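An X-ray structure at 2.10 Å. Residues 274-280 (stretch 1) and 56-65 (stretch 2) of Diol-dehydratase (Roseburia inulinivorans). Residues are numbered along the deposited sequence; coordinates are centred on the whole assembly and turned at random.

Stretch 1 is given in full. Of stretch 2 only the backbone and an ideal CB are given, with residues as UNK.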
# COMPACT_ATOMS: atom_id res chain seq x y z
N GLN A 274 14.00 3.23 25.25
CA GLN A 274 15.01 3.79 24.38
C GLN A 274 14.84 3.37 22.91
O GLN A 274 14.79 4.22 22.03
CB GLN A 274 16.41 3.40 24.85
CG GLN A 274 17.52 4.06 24.03
CD GLN A 274 18.87 3.35 24.17
OE1 GLN A 274 18.98 2.34 24.85
NE2 GLN A 274 19.88 3.89 23.51
N VAL A 275 14.73 2.06 22.65
CA VAL A 275 14.78 1.62 21.26
C VAL A 275 13.53 2.01 20.48
O VAL A 275 13.60 2.19 19.27
CB VAL A 275 15.01 0.09 21.12
CG1 VAL A 275 16.35 -0.31 21.73
CG2 VAL A 275 13.83 -0.71 21.70
N LEU A 276 12.39 2.16 21.16
CA LEU A 276 11.18 2.66 20.52
C LEU A 276 11.48 4.00 19.85
O LEU A 276 10.94 4.30 18.80
CB LEU A 276 10.04 2.81 21.53
CG LEU A 276 9.35 1.51 21.96
CD1 LEU A 276 8.41 1.77 23.12
CD2 LEU A 276 8.59 0.86 20.79
N GLN A 277 12.36 4.79 20.47
CA GLN A 277 12.66 6.13 19.98
C GLN A 277 13.88 6.17 19.06
O GLN A 277 14.24 7.22 18.52
CB GLN A 277 12.82 7.08 21.18
CG GLN A 277 11.49 7.16 21.95
CD GLN A 277 11.52 8.06 23.15
OE1 GLN A 277 11.35 9.27 23.03
NE2 GLN A 277 11.72 7.47 24.32
N ILE A 278 14.48 5.01 18.86
CA ILE A 278 15.41 4.79 17.77
C ILE A 278 14.62 4.32 16.53
O ILE A 278 14.86 4.78 15.43
CB ILE A 278 16.49 3.75 18.15
CG1 ILE A 278 17.42 4.32 19.22
CG2 ILE A 278 17.29 3.30 16.93
CD1 ILE A 278 18.45 3.29 19.73
N GLU A 279 13.67 3.41 16.73
CA GLU A 279 12.84 2.90 15.64
C GLU A 279 12.11 4.03 14.94
O GLU A 279 12.05 4.07 13.73
CB GLU A 279 11.82 1.85 16.13
CG GLU A 279 11.08 1.20 14.96
CD GLU A 279 9.97 0.23 15.36
OE1 GLU A 279 9.33 0.44 16.42
OE2 GLU A 279 9.77 -0.75 14.61
N SER A 280 11.57 4.95 15.73
CA SER A 280 10.87 6.12 15.21
C SER A 280 11.13 7.35 16.08
O SER A 280 11.36 7.22 17.27
CB SER A 280 9.36 5.85 15.13
OG SER A 280 8.67 7.03 14.80
N UNK A 56 16.18 -2.34 8.55
CA UNK A 56 16.87 -1.10 8.87
C UNK A 56 17.02 -0.96 10.41
O UNK A 56 18.07 -0.58 10.89
CB UNK A 56 16.11 0.09 8.28
N UNK A 57 15.97 -1.29 11.15
CA UNK A 57 16.00 -1.27 12.61
C UNK A 57 17.09 -2.22 13.09
O UNK A 57 17.89 -1.89 13.94
CB UNK A 57 14.64 -1.66 13.20
N UNK A 58 17.13 -3.40 12.48
CA UNK A 58 18.18 -4.36 12.78
C UNK A 58 19.57 -3.79 12.50
O UNK A 58 20.46 -3.88 13.34
CB UNK A 58 17.97 -5.64 11.97
N UNK A 59 19.74 -3.17 11.34
CA UNK A 59 21.04 -2.65 10.95
C UNK A 59 21.47 -1.49 11.84
O UNK A 59 22.64 -1.36 12.17
CB UNK A 59 21.01 -2.21 9.49
N UNK A 60 20.51 -0.65 12.22
CA UNK A 60 20.79 0.46 13.12
C UNK A 60 21.22 -0.07 14.49
O UNK A 60 22.23 0.36 15.02
CB UNK A 60 19.56 1.37 13.25
N UNK A 61 20.50 -1.03 15.06
CA UNK A 61 20.81 -1.46 16.41
C UNK A 61 22.11 -2.28 16.46
O UNK A 61 22.78 -2.30 17.48
CB UNK A 61 19.65 -2.28 16.97
N UNK A 62 22.47 -2.93 15.35
CA UNK A 62 23.72 -3.68 15.30
C UNK A 62 24.92 -2.75 15.29
O UNK A 62 25.95 -3.07 15.86
CB UNK A 62 23.75 -4.59 14.07
N UNK A 63 24.79 -1.58 14.67
CA UNK A 63 25.96 -0.75 14.38
C UNK A 63 26.03 0.62 15.02
O UNK A 63 27.08 1.25 15.00
CB UNK A 63 26.05 -0.56 12.86
N UNK A 64 24.92 1.10 15.57
CA UNK A 64 24.90 2.41 16.19
C UNK A 64 25.92 2.47 17.34
O UNK A 64 25.97 1.56 18.15
CB UNK A 64 23.49 2.74 16.70
N UNK A 65 26.76 3.51 17.37
CA UNK A 65 27.73 3.60 18.47
C UNK A 65 27.00 3.59 19.81
O UNK A 65 25.95 4.22 19.97
CB UNK A 65 28.59 4.86 18.34

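Positions 56 to 63 have helical phi/psi, and their axis passes the helix of stretch 1 at 10.8 Å with 123° between the N-to-C directions. At that axis separation, contact is made largely by side chains, so the direction of each CA-to-CB bond is the first evidence to weigh.

At position 56 the ideal CB has nothing of stretch 1 within 5.5 Å, so many residues would be compatible with a helix here. The deposited residue is Ala-56, whose O accepts a 2.8 Å backbone bond from the N of position 60.

Position 57 is where the two backbones come close: its CA lies 6.0 Å from the CA of Glu-279. CA-to-CB points toward stretch 1, and the ideal CB sits 4.9 Å from Glu-279 CG. Ahead of it lie the methylenes of Glu-279, the side chains of Val-275 and Ile-278, and the carbonyl of Val-275, which already accepts bonds from the N atoms of Ile-278 and Glu-279. A long apolar residue such as leucine, methionine or an aromatic would suit. The residue is Phe-57, with chi1 t, and its ring reaches in among these groups. Glu-279 CG lies over one face in a CH-pi contact, 4.3 Å from the centroid of the Phe-57 ring and 20° off its normal. Val-275 O meets the ring at its edge, 3.6 Å from Phe-57 CE1, while Val-275 CB lies 4.0 Å from Phe-57 CZ.

Positions 58 and 59 have no part of stretch 1 near their ideal CB atoms, so polar or charged residues are as plausible as any. They are Glu-58 and His-59.

Position 60 again points toward stretch 1, with its ideal CB 4.7 Å from Ile-278 CG2. The offer is purely hydrocarbon and near at hand, which favours a medium-sized aliphatic residue: valine, isoleucine or leucine. Ile-60 is deposited, in the m, t rotamer, and its CG2 packs 3.7 Å from Ile-278 CG2.

At position 61 CA-to-CB points sideways, and no atom of stretch 1 lies within 5.5 Å of the ideal CB. The CA is nevertheless 8.3 Å from the CA of Val-275, so a flexible apolar chain, leucine or methionine for example, could bend into the gap. Leu-61 does so with chi1 m and chi2 t: its CD2 comes 3.9 Å from Ile-278 CD1 and 4.3 Å from Val-275 CG1.

Positions 62 and 63 are out of reach of stretch 1, which places no apolar demand on them. Lys-62 makes no contact with it. At 63, phi/psi of -118/-14 marks a loosened last turn, where a small polar residue can bond back to the backbone; Asn-63 ND2 donates to His-59 O at 2.9 Å.

Position 64 is the first to leave helical phi/psi, at -60/131, yet its CA-to-CB still points toward stretch 1. The ideal CB is too distant for contact, so a longer apolar residue is needed to reach Ile-278. Leu-64, with chi1 t and chi2 p, places its CD2 4.0 Å from Ile-278 CD1.

Position 65, at -56/136, has a phi that proline accepts readily and no neighbour in stretch 1; Pro-65 is found there.

Stretch 2, residues 56-65: AFEHILKNLP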
# COMPACT_ATOMS: atom_id res chain seq x y z
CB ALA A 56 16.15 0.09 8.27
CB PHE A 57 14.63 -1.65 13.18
CG PHE A 57 14.48 -1.52 14.68
CD1 PHE A 57 14.77 -0.33 15.34
CD2 PHE A 57 13.97 -2.58 15.43
CE1 PHE A 57 14.59 -0.21 16.71
CE2 PHE A 57 13.77 -2.46 16.80
CZ PHE A 57 14.08 -1.27 17.44
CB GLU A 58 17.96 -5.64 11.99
CG GLU A 58 19.12 -6.63 11.99
CD GLU A 58 18.84 -7.80 11.07
OE1 GLU A 58 18.80 -7.59 9.85
OE2 GLU A 58 18.62 -8.93 11.55
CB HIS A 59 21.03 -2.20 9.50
CG HIS A 59 22.39 -1.96 8.93
ND1 HIS A 59 23.33 -2.95 8.81
CD2 HIS A 59 22.95 -0.84 8.40
CE1 HIS A 59 24.43 -2.46 8.26
NE2 HIS A 59 24.21 -1.18 8.00
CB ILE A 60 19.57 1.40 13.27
CG1 ILE A 60 19.28 2.13 11.96
CG2 ILE A 60 19.80 2.41 14.37
CD1 ILE A 60 17.86 2.60 11.82
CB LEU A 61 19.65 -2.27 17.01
CG LEU A 61 18.36 -1.49 17.31
CD1 LEU A 61 17.37 -2.36 18.06
CD2 LEU A 61 18.63 -0.20 18.09
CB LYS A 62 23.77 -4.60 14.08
CG LYS A 62 23.14 -5.96 14.31
CD LYS A 62 22.86 -6.71 13.01
CE LYS A 62 24.13 -6.96 12.19
NZ LYS A 62 23.81 -7.48 10.82
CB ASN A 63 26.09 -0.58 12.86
CG ASN A 63 26.31 -1.92 12.16
OD1 ASN A 63 27.38 -2.50 12.25
ND2 ASN A 63 25.28 -2.41 11.47
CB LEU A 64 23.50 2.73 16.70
CG LEU A 64 23.11 4.18 16.92
CD1 LEU A 64 23.19 4.99 15.62
CD2 LEU A 64 21.70 4.25 17.54
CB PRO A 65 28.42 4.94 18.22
CG PRO A 65 28.32 5.12 16.71
CD PRO A 65 26.94 4.59 16.39
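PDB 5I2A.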